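Local coordinates for protein FI20010p1 (Drosophila melanogaster, PDB 7CFB) that probably acts in piRNA amplification and gene silencing through its extended Tudor domains, this one being the first, at residues L86-L92 against T141-P146. Residues are numbered along the deposited sequence; the frame is centred on the assembly and turned at random.
Sequences LQELDQL and TIFKLP
The Phe143 ring turns its edge to the 86-92 chain: Gln87 C and Glu88 N lie in the ring plane there, and CD1 comes within 3.5 Å of Glu88 CA. Leu86 CB and Glu88 CA stand oblique to the ring, while Leu102 of the adjoining strand 99-103 and Ile109 of 108-117 also touch this side chain. The setting is an antiparallel strand pair in the Tudor domain, a member of the SH3-like clan, with 87-89 as a weakly bonded edge strand beside 142-144. Two backbone bonds define the pairing. Lys144 N donates to Gln87 O at 3.0 Å with an N-H...O angle of 167°, almost straight, and Leu89 N donates to Ile142 O at 2.8 Å. Between them Glu88 faces Phe143 as a non-hydrogen-bonded pair; the strand axes run at 124°, well short of antiparallel. With CG anti to its carbonyl carbon (chi1 -49°), Phe143 points its ring edge at the peptide joining Gln87 to Glu88. With an alanine in place of Phe143, a gap is likely to open beside Leu86 and Glu88, and the side-chain link from this edge strand to Leu102 and Ile109 would probably be lost. Ile142 CD1 packs 3.7 Å from Leu89 CB and also meets Leu92 CD2, both isoleucine and Leu92 being backed by Phe99 and Phe136. At the other end Leu86 CD2 rests 3.6 Å from Pro146 CD, their side chains crossing near a right angle. There a water replaces a direct backbone bond, accepting from Gln87 N and donating to Lys144 O, each at 2.8 Å.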
loop_
_atom_site.group_PDB
_atom_site.type_symbol
_atom_site.label_atom_id
_atom_site.label_comp_id
_atom_site.label_asym_id
_atom_site.label_seq_id
_atom_site.Cartn_x
_atom_site.Cartn_y
_atom_site.Cartn_z
ATOM N N LEU A 86 0.333 13.002 13.962
ATOM C CA LEU A 86 1.527 12.137 14.004
ATOM C C LEU A 86 2.766 13.004 14.182
ATOM O O LEU A 86 2.742 14.123 13.811
ATOM C CB LEU A 86 1.636 11.361 12.693
ATOM C CG LEU A 86 0.562 10.329 12.388
ATOM C CD1 LEU A 86 0.802 9.747 11.017
ATOM C CD2 LEU A 86 0.579 9.225 13.412
ATOM N N GLN A 87 3.803 12.445 14.768
ATOM C CA GLN A 87 5.060 13.177 14.951
ATOM C C GLN A 87 5.798 13.199 13.614
ATOM O O GLN A 87 6.109 12.159 13.109
ATOM C CB GLN A 87 5.879 12.431 15.992
ATOM C CG GLN A 87 7.289 12.941 16.156
ATOM C CD GLN A 87 7.295 14.322 16.754
ATOM O OE1 GLN A 87 7.403 15.317 16.063
ATOM N NE2 GLN A 87 7.171 14.379 18.057
ATOM N N GLU A 88 6.066 14.379 13.083
ATOM C CA GLU A 88 6.834 14.487 11.829
ATOM C C GLU A 88 8.263 14.021 12.110
ATOM O O GLU A 88 8.712 14.169 13.211
ATOM C CB GLU A 88 6.719 15.891 11.251
ATOM C CG GLU A 88 7.347 16.051 9.890
ATOM C CD GLU A 88 7.203 17.415 9.236
ATOM O OE1 GLU A 88 6.281 18.158 9.585
ATOM O OE2 GLU A 88 7.994 17.701 8.363
ATOM N N LEU A 89 8.915 13.439 11.116
ATOM C CA LEU A 89 10.276 12.887 11.261
ATOM C C LEU A 89 11.255 13.633 10.362
ATOM O O LEU A 89 10.855 14.122 9.357
ATOM C CB LEU A 89 10.233 11.430 10.801
ATOM C CG LEU A 89 9.639 10.419 11.767
ATOM C CD1 LEU A 89 9.706 9.039 11.155
ATOM C CD2 LEU A 89 10.376 10.440 13.083
ATOM N N ASP A 90 12.502 13.721 10.790
ATOM C CA ASP A 90 13.575 14.309 9.961
ATOM C C ASP A 90 14.625 13.233 9.688
ATOM O O ASP A 90 15.513 13.485 8.945
ATOM C CB ASP A 90 14.111 15.604 10.557
ATOM C CG ASP A 90 13.375 16.806 9.997
ATOM O OD1 ASP A 90 13.677 17.199 8.852
ATOM O OD2 ASP A 90 12.479 17.316 10.695
ATOM N N GLN A 91 14.500 12.074 10.340
ATOM C CA GLN A 91 15.468 10.962 10.138
ATOM C C GLN A 91 14.718 9.769 9.538
ATOM O O GLN A 91 13.848 9.213 10.237
ATOM C CB GLN A 91 16.132 10.587 11.464
ATOM C CG GLN A 91 16.808 9.223 11.443
ATOM C CD GLN A 91 18.071 9.226 10.616
ATOM O OE1 GLN A 91 19.100 9.763 11.020
ATOM N NE2 GLN A 91 17.999 8.622 9.441
ATOM N N LEU A 92 15.040 9.393 8.296
ATOM C CA LEU A 92 14.330 8.269 7.667
ATOM C C LEU A 92 14.520 7.064 8.573
ATOM O O LEU A 92 15.604 6.816 8.967
ATOM C CB LEU A 92 14.951 7.993 6.297
ATOM C CG LEU A 92 14.293 8.717 5.131
ATOM C CD1 LEU A 92 15.182 8.728 3.918
ATOM C CD2 LEU A 92 12.961 8.089 4.818
ATOM N N THR A 141 7.445 14.701 3.142
ATOM C CA THR A 141 7.041 14.949 4.540
ATOM C C THR A 141 6.653 13.593 5.124
ATOM O O THR A 141 5.699 13.024 4.645
ATOM C CB THR A 141 5.813 15.854 4.566
ATOM O OG1 THR A 141 6.258 17.123 4.121
ATOM C CG2 THR A 141 5.206 15.975 5.938
ATOM N N ILE A 142 7.362 13.146 6.148
ATOM C CA ILE A 142 7.154 11.791 6.716
ATOM C C ILE A 142 6.899 11.859 8.218
ATOM O O ILE A 142 7.347 12.789 8.852
ATOM C CB ILE A 142 8.350 10.891 6.379
ATOM C CG1 ILE A 142 9.634 11.383 7.032
ATOM C CG2 ILE A 142 8.508 10.752 4.888
ATOM C CD1 ILE A 142 10.631 10.320 7.245
ATOM N N PHE A 143 6.218 10.852 8.736
ATOM C CA PHE A 143 5.853 10.776 10.163
ATOM C C PHE A 143 6.068 9.383 10.733
ATOM O O PHE A 143 6.121 8.424 10.000
ATOM C CB PHE A 143 4.365 11.025 10.332
ATOM C CG PHE A 143 3.846 12.234 9.614
ATOM C CD1 PHE A 143 3.982 13.487 10.164
ATOM C CD2 PHE A 143 3.234 12.111 8.387
ATOM C CE1 PHE A 143 3.492 14.592 9.500
ATOM C CE2 PHE A 143 2.750 13.216 7.721
ATOM C CZ PHE A 143 2.866 14.452 8.295
ATOM N N LYS A 144 6.217 9.359 12.050
ATOM C CA LYS A 144 6.327 8.155 12.888
ATOM C C LYS A 144 4.918 7.670 13.210
ATOM O O LYS A 144 4.054 8.464 13.441
ATOM C CB LYS A 144 7.057 8.487 14.182
ATOM C CG LYS A 144 7.359 7.284 15.055
ATOM C CD LYS A 144 7.244 7.590 16.514
ATOM C CE LYS A 144 8.581 7.584 17.200
ATOM N NZ LYS A 144 8.977 6.202 17.551
ATOM N N LEU A 145 4.694 6.382 13.118
ATOM C CA LEU A 145 3.363 5.879 13.459
ATOM C C LEU A 145 3.391 5.447 14.915
ATOM O O LEU A 145 4.409 5.043 15.370
ATOM C CB LEU A 145 3.057 4.655 12.614
ATOM C CG LEU A 145 2.774 4.901 11.146
ATOM C CD1 LEU A 145 2.932 3.604 10.401
ATOM C CD2 LEU A 145 1.389 5.450 10.962
ATOM N N PRO A 146 2.272 5.515 15.644
ATOM C CA PRO A 146 2.205 4.941 16.964
ATOM C C PRO A 146 2.373 3.424 16.770
ATOM O O PRO A 146 1.828 2.860 15.871
ATOM C CB PRO A 146 0.830 5.332 17.492
ATOM C CG PRO A 146 0.066 5.708 16.278
ATOM C CD PRO A 146 1.077 6.233 15.295
HETATM O O HOH W 1 3.559 9.856 15.827
HETATM O O HOH W 2 9.337 14.941 7.613
#